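Local coordinates for protein beta-1,4-mannanase (Caldicellulosiruptor saccharolyticus, PDB 1PMH) that binds mannan chains, here mannohexaose, as a family 27 carbohydrate-binding module of a beta-1,4-mannanase that probably uses it to stay on its substrate, at residues Pro6-Phe11 / Asp176-Pro182; Leu48-Phe54 / Tyr169-Leu175; Met89-Tyr93 / Lys135-Val139; Lys114-Ser118 / Phe144-Phe150. One frame throughout, in Å; residues are numbered along the deposited sequence. Where two conformers were deposited one is given.

Contact 1: Pro6-Phe11 / Asp176-Pro182. With CA (calcium ion), chain C.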
# COMPACT_ATOMS: atom_id res chain seq x y z
N PRO A 6 9.88 -0.32 15.75
CA PRO A 6 9.00 -0.32 14.57
C PRO A 6 9.77 -0.14 13.29
O PRO A 6 10.77 0.58 13.31
CB PRO A 6 8.04 0.85 14.84
CG PRO A 6 8.17 1.06 16.38
CD PRO A 6 9.56 0.75 16.71
N VAL A 7 9.31 -0.77 12.23
CA VAL A 7 9.87 -0.54 10.91
C VAL A 7 8.97 0.51 10.27
O VAL A 7 7.78 0.31 10.14
CB VAL A 7 9.87 -1.80 10.04
CG1 VAL A 7 10.40 -1.50 8.68
CG2 VAL A 7 10.66 -2.93 10.66
N VAL A 8 9.54 1.67 9.97
CA VAL A 8 8.76 2.82 9.56
C VAL A 8 9.13 3.20 8.12
O VAL A 8 10.19 3.78 7.85
CB VAL A 8 9.04 4.03 10.47
CG1 VAL A 8 8.23 5.23 10.07
CG2 VAL A 8 8.65 3.63 11.89
N LEU A 9 8.25 2.89 7.18
CA LEU A 9 8.42 3.17 5.76
C LEU A 9 7.54 4.39 5.45
O LEU A 9 6.40 4.31 5.01
CB LEU A 9 8.06 1.94 4.95
CG LEU A 9 8.68 0.62 5.40
CD1 LEU A 9 8.34 -0.51 4.45
CD2 LEU A 9 10.20 0.75 5.48
N ASP A 10 8.15 5.54 5.69
CA ASP A 10 7.49 6.84 5.60
C ASP A 10 7.94 7.69 4.41
O ASP A 10 7.44 8.79 4.21
CB ASP A 10 7.62 7.66 6.89
CG ASP A 10 9.03 7.96 7.29
OD1 ASP A 10 9.98 7.68 6.52
OD2 ASP A 10 9.21 8.48 8.41
N PHE A 11 8.90 7.17 3.65
CA PHE A 11 9.46 7.79 2.45
C PHE A 11 10.17 9.10 2.76
O PHE A 11 10.50 9.84 1.84
CB PHE A 11 8.39 7.92 1.35
CG PHE A 11 7.70 6.59 1.15
CD1 PHE A 11 8.35 5.58 0.46
CD2 PHE A 11 6.47 6.32 1.74
CE1 PHE A 11 7.80 4.32 0.37
CE2 PHE A 11 5.91 5.03 1.66
CZ PHE A 11 6.57 4.06 0.98
N ASP A 176 1.57 5.89 2.18
CA ASP A 176 2.52 6.53 3.11
C ASP A 176 2.40 5.82 4.45
O ASP A 176 1.43 5.12 4.75
CB ASP A 176 2.24 8.03 3.25
CG ASP A 176 3.43 8.88 3.65
OD1 ASP A 176 4.52 8.33 3.90
OD2 ASP A 176 3.30 10.10 3.73
N ASN A 177 3.42 6.09 5.28
CA ASN A 177 3.39 5.63 6.67
C ASN A 177 3.04 4.16 6.78
O ASN A 177 2.18 3.74 7.58
CB ASN A 177 2.46 6.52 7.48
CG ASN A 177 2.98 7.93 7.56
OD1 ASN A 177 4.19 8.16 7.54
ND2 ASN A 177 2.10 8.89 7.66
N VAL A 178 3.78 3.37 6.00
CA VAL A 178 3.65 1.92 6.12
C VAL A 178 4.54 1.52 7.29
O VAL A 178 5.73 1.76 7.25
CB VAL A 178 4.08 1.25 4.81
CG1 VAL A 178 4.08 -0.27 4.99
CG2 VAL A 178 3.16 1.70 3.65
N ARG A 179 3.95 0.91 8.31
CA ARG A 179 4.67 0.61 9.53
C ARG A 179 4.44 -0.84 9.94
O ARG A 179 3.30 -1.34 9.92
CB ARG A 179 4.25 1.52 10.69
CG ARG A 179 4.55 2.98 10.40
CD ARG A 179 4.45 3.83 11.62
NE ARG A 179 3.03 4.00 11.92
CZ ARG A 179 2.61 4.64 13.01
NH1 ARG A 179 3.48 5.05 13.92
NH2 ARG A 179 1.31 4.79 13.20
N ILE A 180 5.51 -1.53 10.34
CA ILE A 180 5.44 -2.86 10.95
C ILE A 180 5.68 -2.60 12.42
O ILE A 180 6.74 -2.10 12.81
CB ILE A 180 6.46 -3.80 10.29
CG1 ILE A 180 6.27 -3.89 8.76
CG2 ILE A 180 6.46 -5.16 11.04
CD1 ILE A 180 7.44 -4.64 8.13
N ARG A 181 4.65 -2.90 13.23
CA ARG A 181 4.52 -2.31 14.56
C ARG A 181 4.33 -3.39 15.63
O ARG A 181 3.64 -4.36 15.38
CB ARG A 181 3.32 -1.35 14.65
CG ARG A 181 3.32 -0.23 13.65
CD ARG A 181 2.18 0.74 13.86
NE ARG A 181 2.48 1.63 14.99
CZ ARG A 181 1.61 2.33 15.70
NH1 ARG A 181 0.33 2.24 15.45
NH2 ARG A 181 2.03 3.03 16.74
N PRO A 182 4.86 -3.17 16.82
CA PRO A 182 4.46 -4.01 17.96
C PRO A 182 3.02 -3.81 18.44
O PRO A 182 2.43 -4.66 19.13
CB PRO A 182 5.48 -3.65 19.04
CG PRO A 182 5.87 -2.20 18.72
CD PRO A 182 5.87 -2.17 17.20
CA CA C . 5.78 10.46 4.22
O HOH W 1 5.50 10.27 6.51
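Two side-by-side aliphatic pairs make the apolar centre: Val7 CB lies 4.0 Å from Ile180 CB and Leu9 CB 4.0 Å from Val178 CB, all four side chains on the sheet face that looks into the jellyroll, where Val178 meets Leu158 and Phe160 of the other sheet. Both are antiparallel hydrogen-bonded pairs: Val7 N donates to Ile180 O at 3.0 Å and Ile180 N to Val7 O at 2.9 Å; Leu9 N reaches Val178 O at 2.8 Å, and Val178 N returns to Leu9 O at 3.0 Å. On the other face, Val8 CG2 lies 4.2 Å from Arg179 CD, while the Arg179 guanidinium is bridged to Glu86. Where strand 7-9 ends, a calcium site begins, with Asp176 inside strand 172-181. Asp10 O binds the ion at 2.4 Å, and Asp176 chelates it through OD1 and OD2, each 2.5 Å away. Water 1, 2.3 Å from the ion, donates to Asn177 OD1 at 2.7 Å, and Asn177 ND2 is hydrogen-bonded to Glu88; Glu12, Asn44 and Tyr46 complete the site. Asp10 O and Asp176 OD1 sit 3.0 Å apart, two acceptors whose repulsion the shared cation offsets, so calcium ties the N-terminal edge strand to the last strand.

Contact 2: Leu48-Phe54 / Tyr169-Leu175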
# COMPACT_ATOMS: atom_id res chain seq x y z
N LEU A 48 4.69 7.66 -1.47
CA LEU A 48 4.85 6.78 -2.60
C LEU A 48 3.70 6.97 -3.54
O LEU A 48 2.56 6.71 -3.19
CB LEU A 48 5.00 5.34 -2.14
CG LEU A 48 5.47 4.34 -3.20
CD1 LEU A 48 6.94 4.55 -3.50
CD2 LEU A 48 5.18 2.93 -2.75
N ARG A 49 3.99 7.35 -4.78
CA ARG A 49 2.99 7.53 -5.81
C ARG A 49 2.96 6.33 -6.75
O ARG A 49 4.00 5.99 -7.37
CB ARG A 49 3.27 8.82 -6.60
CG ARG A 49 2.27 9.07 -7.72
CD ARG A 49 2.50 10.40 -8.40
NE ARG A 49 1.70 10.50 -9.62
CZ ARG A 49 1.12 11.57 -10.08
NH1 ARG A 49 1.26 12.76 -9.51
NH2 ARG A 49 0.44 11.43 -11.21
N LEU A 50 1.79 5.73 -6.92
CA LEU A 50 1.55 4.62 -7.83
C LEU A 50 0.63 5.15 -8.92
O LEU A 50 -0.51 5.49 -8.66
CB LEU A 50 0.86 3.48 -7.09
CG LEU A 50 1.49 3.01 -5.78
CD1 LEU A 50 0.62 1.96 -5.10
CD2 LEU A 50 2.90 2.54 -6.01
N ASP A 51 1.15 5.27 -10.12
CA ASP A 51 0.27 5.65 -11.26
C ASP A 51 -0.36 4.41 -11.79
O ASP A 51 0.35 3.50 -12.21
CB ASP A 51 1.11 6.36 -12.33
CG ASP A 51 1.62 7.68 -11.82
OD1 ASP A 51 0.75 8.52 -11.47
OD2 ASP A 51 2.83 7.92 -11.72
N VAL A 52 -1.69 4.28 -11.65
CA VAL A 52 -2.43 3.07 -12.02
C VAL A 52 -3.35 3.38 -13.20
O VAL A 52 -3.79 4.52 -13.43
CB VAL A 52 -3.19 2.45 -10.83
CG1 VAL A 52 -2.33 2.31 -9.65
CG2 VAL A 52 -4.45 3.21 -10.49
N GLU A 53 -3.67 2.30 -13.90
CA GLU A 53 -4.70 2.28 -14.91
C GLU A 53 -5.51 1.02 -14.78
O GLU A 53 -4.96 -0.07 -14.83
CB GLU A 53 -4.10 2.37 -16.32
CG GLU A 53 -3.14 3.51 -16.57
CD GLU A 53 -2.64 3.56 -18.00
OE1 GLU A 53 -3.22 2.88 -18.86
OE2 GLU A 53 -1.68 4.33 -18.24
N PHE A 54 -6.81 1.17 -14.58
CA PHE A 54 -7.71 0.03 -14.51
C PHE A 54 -8.57 -0.00 -15.76
O PHE A 54 -8.94 1.04 -16.27
CB PHE A 54 -8.58 0.05 -13.25
CG PHE A 54 -7.82 0.04 -11.94
CD1 PHE A 54 -6.77 -0.81 -11.74
CD2 PHE A 54 -8.22 0.85 -10.92
CE1 PHE A 54 -6.15 -0.87 -10.49
CE2 PHE A 54 -7.61 0.80 -9.67
CZ PHE A 54 -6.57 -0.05 -9.48
N TYR A 169 -10.66 3.86 -13.45
CA TYR A 169 -9.77 4.88 -12.88
C TYR A 169 -8.38 4.82 -13.49
O TYR A 169 -7.79 3.75 -13.57
CB TYR A 169 -9.71 4.67 -11.34
CG TYR A 169 -8.86 5.70 -10.62
CD1 TYR A 169 -9.26 7.02 -10.49
CD2 TYR A 169 -7.59 5.38 -10.19
CE1 TYR A 169 -8.47 7.94 -9.88
CE2 TYR A 169 -6.79 6.32 -9.54
CZ TYR A 169 -7.22 7.61 -9.42
OH TYR A 169 -6.46 8.58 -8.85
N LYS A 170 -7.86 5.98 -13.88
CA LYS A 170 -6.51 6.15 -14.38
C LYS A 170 -5.98 7.36 -13.66
O LYS A 170 -6.37 8.48 -13.92
CB LYS A 170 -6.51 6.36 -15.88
CG LYS A 170 -7.08 5.16 -16.62
CD LYS A 170 -6.82 5.28 -18.10
CE LYS A 170 -7.50 4.23 -18.95
NZ LYS A 170 -6.70 3.87 -20.18
N GLY A 171 -5.07 7.18 -12.75
CA GLY A 171 -4.57 8.25 -11.90
C GLY A 171 -3.72 7.67 -10.80
O GLY A 171 -3.46 6.45 -10.74
N PRO A 172 -3.25 8.54 -9.92
CA PRO A 172 -2.41 8.08 -8.82
C PRO A 172 -3.18 7.47 -7.66
O PRO A 172 -4.33 7.85 -7.37
CB PRO A 172 -1.70 9.34 -8.39
CG PRO A 172 -2.65 10.44 -8.70
CD PRO A 172 -3.33 10.02 -9.98
N ILE A 173 -2.51 6.55 -6.98
CA ILE A 173 -2.86 6.10 -5.64
C ILE A 173 -1.57 6.28 -4.85
O ILE A 173 -0.50 5.89 -5.31
CB ILE A 173 -3.30 4.64 -5.61
CG1 ILE A 173 -4.58 4.42 -6.41
CG2 ILE A 173 -3.48 4.15 -4.15
CD1 ILE A 173 -5.09 3.00 -6.51
N TYR A 174 -1.66 6.88 -3.67
CA TYR A 174 -0.47 7.10 -2.86
C TYR A 174 -0.51 6.20 -1.64
O TYR A 174 -1.55 5.95 -1.05
CB TYR A 174 -0.33 8.55 -2.40
CG TYR A 174 -0.38 9.59 -3.48
CD1 TYR A 174 -1.58 10.01 -4.04
CD2 TYR A 174 0.80 10.21 -3.94
CE1 TYR A 174 -1.62 11.00 -5.03
CE2 TYR A 174 0.74 11.17 -4.95
CZ TYR A 174 -0.45 11.57 -5.49
OH TYR A 174 -0.54 12.54 -6.46
N LEU A 175 0.66 5.76 -1.24
CA LEU A 175 0.87 5.08 0.03
C LEU A 175 1.81 5.90 0.88
O LEU A 175 2.77 6.50 0.39
CB LEU A 175 1.46 3.70 -0.14
CG LEU A 175 0.60 2.65 -0.72
CD1 LEU A 175 1.42 1.37 -0.92
CD2 LEU A 175 -0.60 2.34 0.18
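Leu48 starts the ladder with a two-way bond to Leu175: Leu48 N to Leu175 O and Leu175 N to Leu48 O, both 2.9 Å. Arg49, on the opposite face, lays its guanidinium over Pro172, with NE 3.8 Å from Pro172 CB. Its NE and NH2 each donate to Asp51 OD1 at 2.9 Å in a salt bridge, and NH1 pairs with Asp38, which also accepts from the Tyr174 hydroxyl. Leu50 repeats the inward pattern: Leu50 N to Ile173 O and Ile173 N to Leu50 O are both 2.8 Å, and Leu50 CD1 rests 4.3 Å from Leu175 CD1. At Val52 the partner is Gly171, where the other chain turns a corner; Val52 N donates to Gly171 O at 2.9 Å and Gly171 N to Val52 O at 3.0 Å. Val52 CG2 packs 3.8 Å from Tyr169 CD2, at the ring edge, and 4.0 Å from Ile173 CD1. Glu53 OE1 forms a long salt bridge to Lys170 NZ at 3.9 Å. Phe54 N closes the run on Tyr169 O at 2.9 Å. One face thus enters the jellyroll core, Leu50 and Ile173 on Phe162 and Leu175 on Phe160; the other carries charged side chains tied together beside Tyr174 and Pro172.

Contact 3: Met89-Tyr93 / Lys135-Val139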
# COMPACT_ATOMS: atom_id res chain seq x y z
N MSE A 89 -3.42 5.14 2.72
CA MSE A 89 -3.61 5.12 1.28
C MSE A 89 -4.46 6.31 0.89
O MSE A 89 -5.45 6.59 1.57
CB MSE A 89 -4.27 3.81 0.93
CG MSE A 89 -4.54 3.60 -0.49
SE MSE A 89 -5.56 1.95 -0.78
CE MSE A 89 -4.55 0.84 -0.01
N PHE A 90 -4.11 6.99 -0.20
CA PHE A 90 -4.74 8.23 -0.61
C PHE A 90 -5.12 8.12 -2.09
O PHE A 90 -4.25 7.83 -2.90
CB PHE A 90 -3.81 9.45 -0.45
CG PHE A 90 -3.21 9.59 0.93
CD1 PHE A 90 -2.17 8.80 1.34
CD2 PHE A 90 -3.68 10.55 1.80
CE1 PHE A 90 -1.65 8.88 2.61
CE2 PHE A 90 -3.16 10.64 3.08
CZ PHE A 90 -2.16 9.79 3.47
N ILE A 91 -6.35 8.47 -2.43
CA ILE A 91 -6.77 8.49 -3.83
C ILE A 91 -7.46 9.83 -4.06
O ILE A 91 -8.38 10.17 -3.34
CB ILE A 91 -7.73 7.34 -4.19
CG1 ILE A 91 -7.28 5.99 -3.61
CG2 ILE A 91 -7.86 7.28 -5.70
CD1 ILE A 91 -7.87 5.60 -2.27
N PRO A 92 -7.05 10.60 -5.08
CA PRO A 92 -7.72 11.88 -5.39
C PRO A 92 -9.24 11.66 -5.46
O PRO A 92 -9.73 10.89 -6.27
CB PRO A 92 -7.14 12.26 -6.74
CG PRO A 92 -5.85 11.63 -6.78
CD PRO A 92 -5.92 10.38 -6.01
N TYR A 93 -9.99 12.41 -4.66
CA TYR A 93 -11.39 12.19 -4.47
C TYR A 93 -12.21 12.47 -5.68
O TYR A 93 -13.06 11.67 -6.06
CB TYR A 93 -11.91 12.99 -3.28
CG TYR A 93 -13.38 12.77 -3.00
CD1 TYR A 93 -13.82 11.75 -2.15
CD2 TYR A 93 -14.34 13.54 -3.65
CE1 TYR A 93 -15.16 11.55 -1.95
CE2 TYR A 93 -15.68 13.33 -3.44
CZ TYR A 93 -16.09 12.32 -2.60
OH TYR A 93 -17.43 12.09 -2.40
N LYS A 135 -6.43 19.85 -2.55
CA LYS A 135 -7.13 18.80 -3.25
C LYS A 135 -7.69 17.84 -2.21
O LYS A 135 -7.04 17.51 -1.23
CB LYS A 135 -6.14 18.07 -4.16
CG LYS A 135 -6.72 17.06 -5.11
CD LYS A 135 -5.75 16.72 -6.26
CE LYS A 135 -6.46 16.70 -7.60
NZ LYS A 135 -7.81 16.03 -7.58
N ASP A 136 -8.88 17.34 -2.48
CA ASP A 136 -9.49 16.34 -1.65
C ASP A 136 -9.02 14.93 -1.99
O ASP A 136 -8.88 14.63 -3.19
CB ASP A 136 -11.02 16.42 -1.72
CG ASP A 136 -11.57 17.70 -1.17
OD1 ASP A 136 -11.02 18.24 -0.19
OD2 ASP A 136 -12.56 18.23 -1.71
N TYR A 137 -8.89 14.08 -0.97
CA TYR A 137 -8.50 12.70 -1.12
C TYR A 137 -9.42 11.79 -0.33
O TYR A 137 -9.81 12.12 0.80
CB TYR A 137 -7.09 12.48 -0.59
CG TYR A 137 -6.06 13.18 -1.45
CD1 TYR A 137 -5.71 14.52 -1.25
CD2 TYR A 137 -5.44 12.53 -2.49
CE1 TYR A 137 -4.81 15.15 -2.08
CE2 TYR A 137 -4.54 13.14 -3.34
CZ TYR A 137 -4.23 14.49 -3.15
OH TYR A 137 -3.35 15.12 -3.99
N THR A 138 -9.70 10.62 -0.90
CA THR A 138 -10.17 9.47 -0.13
C THR A 138 -8.98 8.89 0.60
O THR A 138 -7.96 8.61 -0.04
CB THR A 138 -10.69 8.42 -1.13
OG1 THR A 138 -11.74 8.98 -1.92
CG2 THR A 138 -11.13 7.16 -0.44
N VAL A 139 -9.08 8.76 1.93
CA VAL A 139 -7.99 8.25 2.73
C VAL A 139 -8.43 7.02 3.49
O VAL A 139 -9.44 7.01 4.22
CB VAL A 139 -7.54 9.33 3.70
CG1 VAL A 139 -6.40 8.82 4.59
CG2 VAL A 139 -7.12 10.60 2.94
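Phe90, chi1 m, swings its ring along the neighbouring strand so that CD2 lies 3.6 Å from Val139 CG2. On the same side Tyr137, also m with chi2 at 86°, brings its ring across the backbone: Tyr137 CD2 is 4.0 Å from Phe90 CB and 3.6 Å from Pro92 N, and Tyr137 CE2 is 4.0 Å from Pro92 CG. The opposite face carries Ile91 and Thr138. Ile91 has a chi2 of 94°, between wells, and CD1 lies 4.1 Å from Thr138 CG2; the m rotamer of Thr138 leaves OG1 bonded to Ala124 O.

Beneath these side chains runs an antiparallel pair in the sheet of the jellyroll that also carries strands 47-53 and 172-181. Ile91 N donates to Thr138 O at 2.9 Å and Thr138 N to Ile91 O at 2.8 Å, and the strand axes make 134°, a strong twist. Pro92, without an amide hydrogen, occupies the N-cap position before helix 93-98, and pairing ends one residue on, where Tyr93 N meets Asp136 O at 2.9 Å.

Tyr93 CB sits 3.9 Å from Asp136 CB. Its t rotamer places the ring beside Thr138, CD1 3.5 Å from Thr138 OG1, with a cation-pi contact to Lys129 and a hydrogen bond between Tyr93 OH and Asn125 OD1 farther on. Met89, a selenomethionine in t, t, m, packs its tail on Phe103 and Tyr105 of the facing sheet.

Contact 4: Lys114-Ser118 / Phe144-Phe150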
# COMPACT_ATOMS: atom_id res chain seq x y z
N LYS A 114 0.91 -14.93 2.64
CA LYS A 114 0.07 -14.83 3.81
C LYS A 114 -0.65 -13.50 3.82
O LYS A 114 -0.05 -12.45 4.04
CB LYS A 114 0.97 -14.96 5.03
CG LYS A 114 0.25 -15.01 6.35
CD LYS A 114 -0.63 -16.23 6.46
CE LYS A 114 -1.32 -16.23 7.80
NZ LYS A 114 -2.31 -17.32 7.99
N GLU A 115 -1.93 -13.52 3.52
CA GLU A 115 -2.73 -12.33 3.55
C GLU A 115 -2.96 -11.91 4.99
O GLU A 115 -3.44 -12.69 5.80
CB GLU A 115 -4.06 -12.53 2.82
CG GLU A 115 -3.82 -12.93 1.37
CD GLU A 115 -5.02 -13.13 0.48
OE1 GLU A 115 -6.08 -12.71 0.90
OE2 GLU A 115 -4.85 -13.61 -0.66
N LEU A 116 -2.64 -10.65 5.27
CA LEU A 116 -2.95 -10.05 6.54
C LEU A 116 -4.30 -9.40 6.58
O LEU A 116 -4.97 -9.39 7.62
CB LEU A 116 -1.89 -9.01 6.94
CG LEU A 116 -0.44 -9.50 6.95
CD1 LEU A 116 0.42 -8.34 7.42
CD2 LEU A 116 -0.28 -10.76 7.77
N GLY A 117 -4.74 -8.83 5.47
CA GLY A 117 -6.02 -8.22 5.39
C GLY A 117 -6.27 -7.73 3.99
O GLY A 117 -5.39 -7.73 3.14
N SER A 118 -7.53 -7.41 3.75
CA SER A 118 -7.98 -6.98 2.45
C SER A 118 -9.27 -6.23 2.57
O SER A 118 -10.00 -6.39 3.55
CB SER A 118 -8.17 -8.19 1.54
OG SER A 118 -9.10 -9.09 2.09
N PHE A 144 -3.65 -4.15 10.05
CA PHE A 144 -4.02 -5.55 10.02
C PHE A 144 -3.12 -6.36 10.93
O PHE A 144 -1.92 -6.06 11.02
CB PHE A 144 -3.96 -6.11 8.60
CG PHE A 144 -4.88 -5.47 7.64
CD1 PHE A 144 -6.20 -5.33 7.92
CD2 PHE A 144 -4.44 -5.04 6.40
CE1 PHE A 144 -7.04 -4.71 7.01
CE2 PHE A 144 -5.28 -4.50 5.48
CZ PHE A 144 -6.58 -4.29 5.79
N ALA A 145 -3.66 -7.40 11.55
CA ALA A 145 -2.90 -8.23 12.45
C ALA A 145 -1.85 -9.06 11.73
O ALA A 145 -2.11 -9.63 10.66
CB ALA A 145 -3.82 -9.18 13.22
N ILE A 146 -0.69 -9.19 12.36
CA ILE A 146 0.26 -10.25 12.04
C ILE A 146 -0.15 -11.45 12.91
O ILE A 146 -0.10 -11.33 14.14
CB ILE A 146 1.71 -9.84 12.30
CG1 ILE A 146 2.09 -8.61 11.47
CG2 ILE A 146 2.65 -10.99 12.02
CD1 ILE A 146 3.43 -8.02 11.80
N PRO A 147 -0.54 -12.59 12.35
CA PRO A 147 -1.00 -13.72 13.16
C PRO A 147 0.16 -14.27 13.97
O PRO A 147 1.32 -14.16 13.59
CB PRO A 147 -1.55 -14.67 12.11
CG PRO A 147 -0.85 -14.34 10.85
CD PRO A 147 -0.57 -12.88 10.91
N GLU A 148 -0.19 -14.94 15.07
CA GLU A 148 0.79 -15.45 16.03
C GLU A 148 1.81 -16.36 15.32
O GLU A 148 3.02 -16.31 15.61
CB GLU A 148 0.06 -16.10 17.21
CG GLU A 148 -0.88 -15.13 17.93
CD GLU A 148 -2.31 -14.99 17.38
OE1 GLU A 148 -2.58 -14.33 16.33
OE2 GLU A 148 -3.22 -15.52 18.06
N ASP A 149 1.35 -17.19 14.38
CA ASP A 149 2.25 -18.12 13.70
C ASP A 149 3.22 -17.43 12.75
O ASP A 149 4.18 -18.07 12.31
CB ASP A 149 1.50 -19.25 12.99
CG ASP A 149 0.87 -18.86 11.68
OD1 ASP A 149 0.28 -17.78 11.59
OD2 ASP A 149 0.81 -19.64 10.70
N PHE A 150 3.02 -16.14 12.44
CA PHE A 150 4.00 -15.34 11.68
C PHE A 150 4.91 -14.49 12.53
O PHE A 150 5.74 -13.75 11.97
CB PHE A 150 3.26 -14.50 10.61
CG PHE A 150 3.20 -15.19 9.28
CD1 PHE A 150 2.63 -16.44 9.13
CD2 PHE A 150 3.82 -14.62 8.17
CE1 PHE A 150 2.72 -17.09 7.89
CE2 PHE A 150 3.88 -15.25 7.00
CZ PHE A 150 3.35 -16.49 6.84
O HOH W 2 -4.29 -10.91 9.79
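This seam joins the two sheets of the jellyroll close to the mannan-binding face. Strand 114-122 carries a classic beta bulge, Leu116 and Gly117 both facing Val107, and meets 144-150 here; Glu115 touches a bound mannose unit and is bridged to Lys106 of the glycan pocket. No direct hydrogen bond joins the two segments. Gly117 CA sits over the Phe144 ring, 3.6 Å from its centroid and 7° off the normal, a CH-pi contact; a beta carbon on Gly117 would clash with Phe144 CD1, 2.3 Å away. Leu116 fills the middle, with CB 3.9 Å from Phe144 CB, CD2 3.8 Å from Pro147 CD and CD1 4.4 Å from Ile146 CG1. Lys114 sets CG over the Phe150 ring face, 3.6 Å from the centroid, a CH-pi contact; beyond it CE lies 3.6 Å from Pro147 CG, and Lys114 NZ stays 4.5 Å from Asp149 OD1, beyond a salt bridge. Water 2 joins the backbones, donating 2.7 Å bonds to both Leu116 O and Ala145 O.

How the contacts relate
Strand 172-181 runs through contacts 1 and 2 (centres about 20 Å apart), which touch where Phe11 CZ packs 3.7 Å from Leu48 CB. Contact 3 lies on the next strand, its centre about 11 Å from that of contact 2, joined by the probable hydrogen bond from Tyr174 N to Phe90 O (2.9 Å). Phe90 CE1 also lies 4.0 Å from Asp176 CB, reaching contact 1. Contact 4, on strand 135-145 like contact 3 (centres about 26 Å apart), touches contact 1, centres about 16 Å apart, where Ile180 CG2 lies 4.2 Å from Ile146 CD1. Glu115 touches a mannose unit and the Ser118 side chain is about 7 Å from one, the Met89 side chain about 14 Å.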